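Thioredoxin Reductase (Burkholderia cenocepacia, PDB 4F82) probably reduces hydrogen peroxide and organic hydroperoxides to water and alcohols as a thiol-specific peroxidase of the Prx5 subfamily of peroxiredoxins. Local coordinates at residues 19-24 with 39-44; 50-55 with 85-90; 72-77 with 166-171; 139-144 with 155-160. One frame throughout, in Å; residues are numbered along the deposited sequence. Where two conformers were deposited one is given.

Contact 1: 19-24 with 39-44; sequences AQLFEF and CSVRDQ
Leu-21 and Cys-39 face each other as a hydrogen-bonded antiparallel pair, and their backbones exchange two bonds: Leu-21 N gives to Cys-39 O at 2.9 Å, and Cys-39 N returns to Leu-21 O at 2.8 Å. A third bond, from Val-41 N to Ala-19 O at 3.0 Å, carries the ladder one step past the strand, into the first turn of helix 41-45. Between them lies the non-hydrogen-bonded pair Gln-20 and Ser-40, where Ser-40 CA and Gln-20 CA each direct a C-H at a carbonyl oxygen, of Ala-19 and Cys-39 respectively.

Apolar contact gathers on the face that carries Leu-21 and Cys-39. With CG2 anti to its carbonyl carbon, Val-41 puts this methyl 3.6 Å from Leu-21 CD1, the two side chains crossing at a slant; the same methyl reaches Ala-19 CB at 4.1 Å. Phe-120 of helix 119-124 packs on Ala-19, Leu-21 and Val-41 alike.

The polar part belongs to Ser-40. In the conformer described, its OG accepts from Asp-43 N at 3.0 Å, with an N-H...O angle of 166°, and is also hydrogen-bonded to Asp-18 OD1. Gln-20 packs on Ala-132 of the second subunit. This is a beta hairpin, strands 20-25 and 35-40, whose second strand runs straight into a serine N-capped helix.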
# COMPACT_ATOMS: atom_id res chain seq x y z
N ALA A 19 13.05 -14.54 -3.64
CA ALA A 19 11.82 -14.13 -2.94
C ALA A 19 10.69 -14.20 -3.94
O ALA A 19 10.92 -14.31 -5.15
CB ALA A 19 11.95 -12.69 -2.40
N GLN A 20 9.44 -14.15 -3.44
CA GLN A 20 8.32 -14.11 -4.35
C GLN A 20 7.80 -12.68 -4.48
O GLN A 20 7.41 -12.05 -3.50
CB GLN A 20 7.20 -15.11 -3.94
CG GLN A 20 5.95 -15.02 -4.81
CD GLN A 20 4.91 -16.06 -4.40
OE1 GLN A 20 4.08 -15.83 -3.51
NE2 GLN A 20 4.94 -17.22 -5.06
N LEU A 21 7.80 -12.18 -5.71
CA LEU A 21 7.29 -10.85 -5.99
C LEU A 21 6.05 -11.02 -6.87
O LEU A 21 5.84 -12.09 -7.42
CB LEU A 21 8.34 -10.01 -6.74
CG LEU A 21 9.63 -9.64 -6.01
CD1 LEU A 21 10.58 -8.78 -6.88
CD2 LEU A 21 9.31 -8.92 -4.73
N PHE A 22 5.24 -9.98 -6.97
CA PHE A 22 4.10 -9.97 -7.88
C PHE A 22 4.15 -8.75 -8.81
O PHE A 22 4.45 -7.61 -8.39
CB PHE A 22 2.75 -9.91 -7.08
CG PHE A 22 2.41 -11.17 -6.29
CD1 PHE A 22 1.37 -12.01 -6.70
CD2 PHE A 22 3.08 -11.48 -5.11
CE1 PHE A 22 1.06 -13.18 -5.96
CE2 PHE A 22 2.76 -12.67 -4.36
CZ PHE A 22 1.75 -13.49 -4.78
N GLU A 23 3.81 -8.98 -10.07
CA GLU A 23 3.64 -7.89 -11.05
C GLU A 23 2.24 -7.93 -11.63
O GLU A 23 1.74 -9.00 -12.03
CB GLU A 23 4.68 -7.97 -12.16
CG GLU A 23 4.52 -6.90 -13.23
CD GLU A 23 5.50 -7.05 -14.35
OE1 GLU A 23 5.94 -8.20 -14.63
OE2 GLU A 23 5.80 -6.00 -14.99
N PHE A 24 1.58 -6.77 -11.65
CA PHE A 24 0.22 -6.70 -12.14
C PHE A 24 0.29 -6.66 -13.66
O PHE A 24 0.98 -5.80 -14.21
CB PHE A 24 -0.46 -5.44 -11.59
CG PHE A 24 -1.95 -5.38 -11.85
CD1 PHE A 24 -2.86 -5.80 -10.88
CD2 PHE A 24 -2.44 -4.91 -13.07
CE1 PHE A 24 -4.25 -5.75 -11.10
CE2 PHE A 24 -3.83 -4.85 -13.31
CZ PHE A 24 -4.75 -5.26 -12.31
N CYS A 39 6.11 -14.21 -9.17
CA CYS A 39 7.29 -14.67 -9.87
C CYS A 39 8.46 -14.68 -8.91
O CYS A 39 8.46 -13.94 -7.93
CB CYS A 39 7.60 -13.76 -11.05
SG CYS A 39 7.80 -12.08 -10.46
N SER A 40 9.42 -15.54 -9.21
CA SER A 40 10.61 -15.76 -8.37
C SER A 40 11.67 -14.74 -8.77
O SER A 40 11.92 -14.55 -9.96
CB SER A 40 11.14 -17.19 -8.57
OG SER A 40 12.54 -17.29 -8.34
N VAL A 41 12.30 -14.10 -7.79
CA VAL A 41 13.37 -13.14 -8.10
C VAL A 41 14.53 -13.82 -8.87
O VAL A 41 15.00 -13.32 -9.90
CB VAL A 41 13.90 -12.48 -6.82
CG1 VAL A 41 15.18 -11.65 -7.09
CG2 VAL A 41 12.83 -11.56 -6.23
N ARG A 42 15.00 -14.96 -8.36
CA ARG A 42 16.16 -15.56 -8.98
C ARG A 42 15.77 -16.08 -10.35
O ARG A 42 16.51 -15.88 -11.32
CB ARG A 42 16.80 -16.61 -8.06
CG ARG A 42 17.50 -15.93 -6.87
CD ARG A 42 18.53 -16.80 -6.16
NE ARG A 42 19.57 -17.32 -7.06
CZ ARG A 42 20.68 -16.66 -7.40
NH1 ARG A 42 20.90 -15.41 -6.96
NH2 ARG A 42 21.57 -17.24 -8.20
N ASP A 43 14.58 -16.66 -10.48
CA ASP A 43 14.10 -17.09 -11.81
C ASP A 43 14.00 -15.98 -12.87
O ASP A 43 14.33 -16.20 -14.03
CB ASP A 43 12.76 -17.85 -11.72
CG ASP A 43 12.91 -19.24 -11.10
OD1 ASP A 43 14.07 -19.71 -10.92
OD2 ASP A 43 11.87 -19.87 -10.80
N GLN A 44 13.56 -14.80 -12.46
CA GLN A 44 13.38 -13.65 -13.35
C GLN A 44 14.68 -12.89 -13.67
O GLN A 44 14.70 -12.13 -14.63
CB GLN A 44 12.39 -12.63 -12.75
CG GLN A 44 10.96 -13.14 -12.64
CD GLN A 44 10.30 -13.23 -14.00
OE1 GLN A 44 10.44 -12.32 -14.83
NE2 GLN A 44 9.60 -14.33 -14.24

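Contact 2: 50-55 with 85-90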
# COMPACT_ATOMS: atom_id res chain seq x y z
N VAL A 50 20.07 -6.71 -14.99
CA VAL A 50 18.87 -6.06 -14.43
C VAL A 50 19.22 -4.91 -13.49
O VAL A 50 20.03 -5.08 -12.59
CB VAL A 50 18.04 -7.09 -13.63
CG1 VAL A 50 16.78 -6.45 -12.97
CG2 VAL A 50 17.64 -8.25 -14.52
N VAL A 51 18.63 -3.74 -13.69
CA VAL A 51 18.71 -2.69 -12.69
C VAL A 51 17.50 -2.80 -11.79
O VAL A 51 16.37 -2.80 -12.29
CB VAL A 51 18.69 -1.26 -13.32
CG1 VAL A 51 18.55 -0.19 -12.21
CG2 VAL A 51 19.94 -1.00 -14.19
N ILE A 52 17.71 -2.89 -10.48
CA ILE A 52 16.60 -2.85 -9.52
C ILE A 52 16.73 -1.61 -8.66
O ILE A 52 17.78 -1.41 -8.03
CB ILE A 52 16.63 -4.06 -8.59
CG1 ILE A 52 16.58 -5.37 -9.40
CG2 ILE A 52 15.44 -4.02 -7.64
CD1 ILE A 52 16.81 -6.65 -8.52
N PHE A 53 15.70 -0.75 -8.66
CA PHE A 53 15.70 0.35 -7.69
C PHE A 53 14.49 0.14 -6.75
O PHE A 53 13.38 -0.17 -7.21
CB PHE A 53 15.76 1.75 -8.36
CG PHE A 53 14.53 2.12 -9.14
CD1 PHE A 53 13.54 2.96 -8.59
CD2 PHE A 53 14.33 1.63 -10.42
CE1 PHE A 53 12.39 3.32 -9.33
CE2 PHE A 53 13.17 1.99 -11.16
CZ PHE A 53 12.20 2.82 -10.62
N GLY A 54 14.76 0.19 -5.45
CA GLY A 54 13.73 0.04 -4.46
C GLY A 54 13.45 1.42 -3.89
O GLY A 54 14.32 2.29 -3.83
N LEU A 55 12.23 1.61 -3.43
CA LEU A 55 11.87 2.92 -2.86
C LEU A 55 10.77 2.69 -1.81
O LEU A 55 10.19 1.59 -1.75
CB LEU A 55 11.42 3.87 -3.99
CG LEU A 55 10.51 3.40 -5.13
CD1 LEU A 55 9.06 3.07 -4.64
CD2 LEU A 55 10.46 4.44 -6.24
N GLU A 85 16.43 -5.52 -18.19
CA GLU A 85 15.23 -5.06 -17.47
C GLU A 85 15.50 -4.03 -16.39
O GLU A 85 16.55 -4.05 -15.72
CB GLU A 85 14.46 -6.23 -16.85
CG GLU A 85 14.02 -7.25 -17.90
CD GLU A 85 13.25 -8.42 -17.31
OE1 GLU A 85 12.95 -9.36 -18.08
OE2 GLU A 85 12.95 -8.43 -16.09
N ILE A 86 14.52 -3.15 -16.20
CA ILE A 86 14.56 -2.21 -15.07
C ILE A 86 13.37 -2.50 -14.17
O ILE A 86 12.22 -2.45 -14.61
CB ILE A 86 14.47 -0.76 -15.54
CG1 ILE A 86 15.64 -0.37 -16.45
CG2 ILE A 86 14.48 0.18 -14.34
CD1 ILE A 86 15.31 0.87 -17.38
N TRP A 87 13.62 -2.85 -12.91
CA TRP A 87 12.52 -3.08 -11.98
C TRP A 87 12.41 -1.97 -10.94
O TRP A 87 13.40 -1.47 -10.43
CB TRP A 87 12.76 -4.36 -11.19
CG TRP A 87 12.92 -5.63 -11.96
CD1 TRP A 87 12.93 -5.84 -13.33
CD2 TRP A 87 13.16 -6.89 -11.36
NE1 TRP A 87 13.13 -7.20 -13.60
CE2 TRP A 87 13.29 -7.85 -12.40
CE3 TRP A 87 13.26 -7.30 -10.01
CZ2 TRP A 87 13.49 -9.22 -12.13
CZ3 TRP A 87 13.48 -8.65 -9.74
CH2 TRP A 87 13.59 -9.60 -10.80
N CYS A 88 11.19 -1.59 -10.62
CA CYS A 88 10.95 -0.77 -9.43
C CYS A 88 10.42 -1.68 -8.32
O CYS A 88 9.34 -2.28 -8.46
CB CYS A 88 9.95 0.34 -9.72
SG CYS A 88 9.46 1.27 -8.23
N VAL A 89 11.15 -1.81 -7.22
CA VAL A 89 10.67 -2.65 -6.14
C VAL A 89 10.11 -1.80 -4.99
O VAL A 89 10.71 -0.81 -4.60
CB VAL A 89 11.78 -3.55 -5.60
CG1 VAL A 89 11.34 -4.21 -4.30
CG2 VAL A 89 12.15 -4.62 -6.65
N SER A 90 8.93 -2.14 -4.48
CA SER A 90 8.42 -1.40 -3.33
C SER A 90 7.65 -2.34 -2.46
O SER A 90 7.12 -3.35 -2.95
CB SER A 90 7.51 -0.23 -3.77
OG SER A 90 7.08 0.56 -2.65
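Trp-87 lies beside Val-50 and Ile-52 on one face of two parallel strands, and its side chain meets both. CB stands 4.1 Å from Val-51 O, the carbonyl that accepts Trp-87 N. CG is anti to the carbonyl carbon (chi1 -58°). Val-50 CG1 lies over the face of the five-membered ring, 3.7 Å from its centroid and 8° off the normal, a CH-pi contact. NE1 gives a nearly straight, in-plane bond to Glu-85 OE2 at 2.8 Å, on the anti lone pair of that oxygen, which would help hold the indole in its orientation; Arg-111 forms a salt bridge with the same oxygen and Lys-48 with OE1. On the six-membered ring, CE3 meets both Ile-52 CG1 and CD1, and CZ3 meets CD1, the isoleucine running alongside and pointing the same way. Further on, Ile-52 CG2 and Val-89 CG2 press together at 3.5 Å, tighter than usual for carbons.

Across the sheet, Phe-53 turns its ring toward the 85-90 strand. Cys-88 CA lies over one face, 4.1 Å from the centroid, Cys-88 SG stands obliquely to it, and Ile-86 CG2 comes in plane at the edge. Tyr-71 of helix 61-80 stacks on this ring.

Five backbone bonds, from Val-51 N to Leu-55 N, zip the strands in parallel register. With helix 61-80 between them in sequence, they form the beta-alpha-beta unit of the thioredoxin fold; Leu-55 at its end touches Cys-63, the predicted peroxidatic cysteine.

Contact 3: 72-77 with 166-171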
# COMPACT_ATOMS: atom_id res chain seq x y z
N VAL A 72 11.89 5.83 -16.23
CA VAL A 72 11.10 5.79 -17.47
C VAL A 72 11.83 6.63 -18.52
O VAL A 72 11.98 6.22 -19.68
CB VAL A 72 9.65 6.28 -17.21
CG1 VAL A 72 8.85 6.58 -18.53
CG2 VAL A 72 8.92 5.27 -16.31
N GLU A 73 12.33 7.78 -18.08
CA GLU A 73 13.01 8.70 -18.97
C GLU A 73 14.33 8.15 -19.52
O GLU A 73 14.66 8.37 -20.70
CB GLU A 73 13.20 10.07 -18.30
CG GLU A 73 11.91 10.90 -18.36
CD GLU A 73 11.86 12.02 -17.32
OE1 GLU A 73 12.94 12.51 -16.91
OE2 GLU A 73 10.74 12.39 -16.90
N HIS A 74 15.05 7.41 -18.67
CA HIS A 74 16.35 6.85 -19.05
C HIS A 74 16.25 5.43 -19.61
O HIS A 74 17.26 4.82 -19.92
CB HIS A 74 17.31 6.81 -17.84
CG HIS A 74 17.95 8.12 -17.50
ND1 HIS A 74 17.27 9.16 -16.91
CD2 HIS A 74 19.23 8.54 -17.64
CE1 HIS A 74 18.10 10.18 -16.71
NE2 HIS A 74 19.29 9.82 -17.14
N ALA A 75 15.04 4.88 -19.73
CA ALA A 75 14.98 3.45 -20.00
C ALA A 75 15.64 3.08 -21.33
O ALA A 75 16.34 2.06 -21.42
CB ALA A 75 13.55 2.94 -19.94
N GLU A 76 15.44 3.91 -22.36
CA GLU A 76 16.10 3.68 -23.67
C GLU A 76 17.63 3.67 -23.57
O GLU A 76 18.28 2.78 -24.12
CB GLU A 76 15.64 4.69 -24.73
N GLN A 77 18.22 4.63 -22.86
CA GLN A 77 19.67 4.66 -22.72
C GLN A 77 20.18 3.47 -21.92
O GLN A 77 21.21 2.89 -22.27
CB GLN A 77 20.14 5.95 -22.06
CG GLN A 77 19.77 7.21 -22.79
CD GLN A 77 19.82 8.41 -21.87
OE1 GLN A 77 18.80 8.87 -21.37
NE2 GLN A 77 21.02 8.90 -21.61
N ASP A 166 19.16 7.51 -8.20
CA ASP A 166 18.48 8.02 -9.39
C ASP A 166 19.07 7.41 -10.67
O ASP A 166 20.22 6.95 -10.69
CB ASP A 166 18.66 9.54 -9.45
CG ASP A 166 20.13 9.94 -9.55
OD1 ASP A 166 20.88 9.75 -8.55
OD2 ASP A 166 20.52 10.43 -10.64
N ALA A 167 18.29 7.42 -11.74
CA ALA A 167 18.70 6.78 -13.01
C ALA A 167 19.98 7.40 -13.58
O ALA A 167 20.87 6.66 -14.06
CB ALA A 167 17.56 6.86 -14.04
N ALA A 168 20.11 8.73 -13.52
CA ALA A 168 21.37 9.36 -13.98
C ALA A 168 22.63 8.77 -13.33
O ALA A 168 23.61 8.46 -14.03
CB ALA A 168 21.36 10.88 -13.77
N SER A 169 22.61 8.61 -12.01
CA SER A 169 23.74 8.05 -11.29
C SER A 169 24.01 6.61 -11.71
O SER A 169 25.16 6.22 -11.84
CB SER A 169 23.53 8.07 -9.78
OG SER A 169 23.34 9.39 -9.33
N VAL A 170 22.96 5.82 -11.88
CA VAL A 170 23.12 4.44 -12.31
C VAL A 170 23.75 4.34 -13.70
O VAL A 170 24.70 3.56 -13.92
CB VAL A 170 21.78 3.71 -12.22
CG1 VAL A 170 21.88 2.38 -12.93
CG2 VAL A 170 21.45 3.52 -10.78
N LEU A 171 23.26 5.13 -14.65
CA LEU A 171 23.82 5.12 -15.99
C LEU A 171 25.30 5.49 -15.92
O LEU A 171 26.14 4.86 -16.61
CB LEU A 171 23.06 6.11 -16.89
CG LEU A 171 23.52 6.13 -18.36
CD1 LEU A 171 23.35 4.75 -18.98
CD2 LEU A 171 22.77 7.21 -19.14
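His-74 presents one face of its imidazole to the start of helix 167-172. Ala-167 CB lies over that face, 4.0 Å from the ring centroid and 28° off the normal, close enough for a CH-pi contact, with His-74 CG and ND1 both 3.7 Å from Ala-167 CB. Nearer the rim, Ala-168 N sits above the same face, and Ala-168 CA comes within 3.8 Å of His-74 NE2. The ring is also held from its own helix: ND1 is hydrogen-bonded to Gly-70 O, one turn earlier.

Leu-171 approaches differently. Leu-171 CD2 comes in near the plane of the imidazole, at its edge, 4.1 Å from His-74 CD2, the two side chains crossing obliquely. The same methyl also lies 3.5 Å from Gln-77 NE2, where the glutamine, extended beyond CG, crosses the leucine at about a right angle. Leu-171 CD2 thus touches both the histidine edge and the amide nitrogen.

Asp-166 caps the second helix: its OD2 accepts from Ser-169 N at 3.1 Å, while OD1 takes the hydroxyl of Ser-169. The two helix segments run nearly parallel, 19° apart and 10.1 Å between axes, a surface packing of the C-terminal helix beside the long helix 61-80 on one flank of the thioredoxin-fold sheet.

Contact 4: 139-144 with 155-160; sequences SLRYAM and AVEAPG
Arg-141 and Glu-157 meet through their backbones and the first carbons of their side chains, and here the contact is close. Glu-157 N gives a straight bond to Arg-141 O at 2.8 Å; Glu-157 CG, anti to its own carbonyl carbon (chi1 -51°), folds back to 3.2 Å from that oxygen and lies 3.9 Å from Arg-141 CB. The chains cross at a slant and their charged ends part, Arg-141 NE staying 5.7 Å from Glu-157 OE2. Each end has its own partners: Arg-141 NH1 bonds His-67 ND1, while the buried carboxylate takes Glu-163 N on OE1 and both Val-164 N and Ser-165 OG on OE2. Two more bonds link the next pair: Ala-143 N gives to Ala-155 O, tilted 30° from the carbonyl plane, and Ala-155 N returns to Ala-143 O at 2.8 Å. Between these bonds Tyr-142 and Val-156 form a non-hydrogen-bonded pair. Tyr-142 CB rests on Ala-155 O and Val-156 CA, while its ring leads away from the partner strand.

Beyond the ladder the strands separate. Leu-140 CD1 and Val-156 CG1 touch at 4.0 Å, and a water bridges what the backbones no longer span, accepting from Arg-141 N and donating to Glu-157 O at 3.1 Å.

The hairpin of strands 137-147 and 150-156 edges the sheet: on its inner side strand 137-147 pairs antiparallel with strand 49-55, Tyr-142 and Met-144 pack on Leu-124 of helix 119-124, and Arg-141 reaches the start of helix 61-80, touching Cys-63, the predicted active-site residue.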
# COMPACT_ATOMS: atom_id res chain seq x y z
N SER A 139 10.68 -0.21 2.28
CA SER A 139 12.07 -0.34 1.79
C SER A 139 12.87 0.95 1.96
O SER A 139 12.31 2.05 1.87
CB SER A 139 12.07 -0.74 0.30
OG SER A 139 13.40 -1.00 -0.16
N LEU A 140 14.18 0.83 2.21
CA LEU A 140 15.10 1.96 1.98
C LEU A 140 15.03 2.28 0.51
O LEU A 140 14.62 1.40 -0.32
CB LEU A 140 16.56 1.60 2.37
CG LEU A 140 16.78 1.46 3.88
CD1 LEU A 140 18.11 0.80 4.17
CD2 LEU A 140 16.69 2.84 4.56
N ARG A 141 15.48 3.48 0.16
CA ARG A 141 15.65 3.82 -1.26
C ARG A 141 17.04 3.36 -1.75
O ARG A 141 18.06 3.71 -1.14
CB ARG A 141 15.47 5.34 -1.47
CG ARG A 141 15.20 5.71 -2.95
CD ARG A 141 15.16 7.24 -3.15
NE ARG A 141 14.13 7.86 -2.32
CZ ARG A 141 12.83 7.96 -2.64
NH1 ARG A 141 12.37 7.44 -3.79
NH2 ARG A 141 11.99 8.54 -1.79
N TYR A 142 17.09 2.59 -2.85
CA TYR A 142 18.40 2.16 -3.38
C TYR A 142 18.37 1.86 -4.86
O TYR A 142 17.31 1.75 -5.49
CB TYR A 142 18.86 0.90 -2.64
CG TYR A 142 17.93 -0.27 -2.91
CD1 TYR A 142 18.13 -1.12 -3.99
CD2 TYR A 142 16.84 -0.50 -2.09
CE1 TYR A 142 17.26 -2.18 -4.25
CE2 TYR A 142 15.96 -1.56 -2.32
CZ TYR A 142 16.18 -2.38 -3.41
OH TYR A 142 15.30 -3.42 -3.61
N ALA A 143 19.54 1.68 -5.46
CA ALA A 143 19.56 1.03 -6.75
C ALA A 143 20.72 0.05 -6.81
O ALA A 143 21.82 0.32 -6.26
CB ALA A 143 19.62 2.04 -7.94
N MET A 144 20.47 -1.10 -7.43
CA MET A 144 21.53 -2.07 -7.68
C MET A 144 21.48 -2.63 -9.09
O MET A 144 20.42 -2.68 -9.73
CB MET A 144 21.46 -3.21 -6.67
CG MET A 144 20.11 -3.91 -6.57
SD MET A 144 20.13 -5.06 -5.18
CE MET A 144 18.44 -5.67 -5.27
N ALA A 155 23.85 0.99 -4.47
CA ALA A 155 23.80 2.38 -4.01
C ALA A 155 22.65 2.55 -3.08
O ALA A 155 21.52 2.77 -3.54
CB ALA A 155 23.60 3.34 -5.19
N VAL A 156 22.90 2.54 -1.78
CA VAL A 156 21.80 2.63 -0.82
C VAL A 156 21.76 4.04 -0.26
O VAL A 156 22.80 4.60 0.14
CB VAL A 156 21.97 1.60 0.32
CG1 VAL A 156 20.81 1.70 1.30
CG2 VAL A 156 22.08 0.19 -0.24
N GLU A 157 20.57 4.64 -0.22
CA GLU A 157 20.46 6.00 0.33
C GLU A 157 20.42 6.02 1.83
O GLU A 157 19.79 5.18 2.45
CB GLU A 157 19.22 6.74 -0.19
CG GLU A 157 19.08 6.71 -1.73
CD GLU A 157 19.78 7.88 -2.44
OE1 GLU A 157 20.45 8.71 -1.76
OE2 GLU A 157 19.64 8.00 -3.68
N ALA A 158 21.08 7.01 2.41
CA ALA A 158 20.79 7.35 3.79
C ALA A 158 19.30 7.72 3.88
O ALA A 158 18.72 8.17 2.88
CB ALA A 158 21.65 8.52 4.22
N PRO A 159 18.68 7.52 5.05
CA PRO A 159 17.24 7.80 5.14
C PRO A 159 16.91 9.24 4.74
O PRO A 159 17.62 10.21 5.10
CB PRO A 159 16.93 7.55 6.62
CG PRO A 159 17.90 6.45 7.02
CD PRO A 159 19.19 6.85 6.26
N GLY A 160 15.87 9.36 3.91
CA GLY A 160 15.39 10.66 3.47
C GLY A 160 16.25 11.32 2.41
O GLY A 160 15.95 12.43 1.98
O HOH W 1 16.76 5.18 1.98

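Contacts 1, 2 and 4 share one mixed sheet, with contact 2 about 2 Å from the centre of the chain and contacts 1 and 4 on opposite sides of that centre, their own centres 21 Å apart. Trp-87 of contact 2 packs on Leu-21 and Gln-44 of contact 1; strands 49-55 and 137-147 join contact 2 to contact 4. Along the chain, contact 1 closes before contact 2 opens; contact 3 opens between the two strands of contact 2 and closes after contact 4, so contacts 2 and 3 interleave. Ala-75 and Val-170 of contact 3 pack on the central strands. Contacts 2 and 4 each put one side chain, Leu-55 and Arg-141, beside the predicted catalytic Cys-63, while contacts 1 and 3 lie away from it.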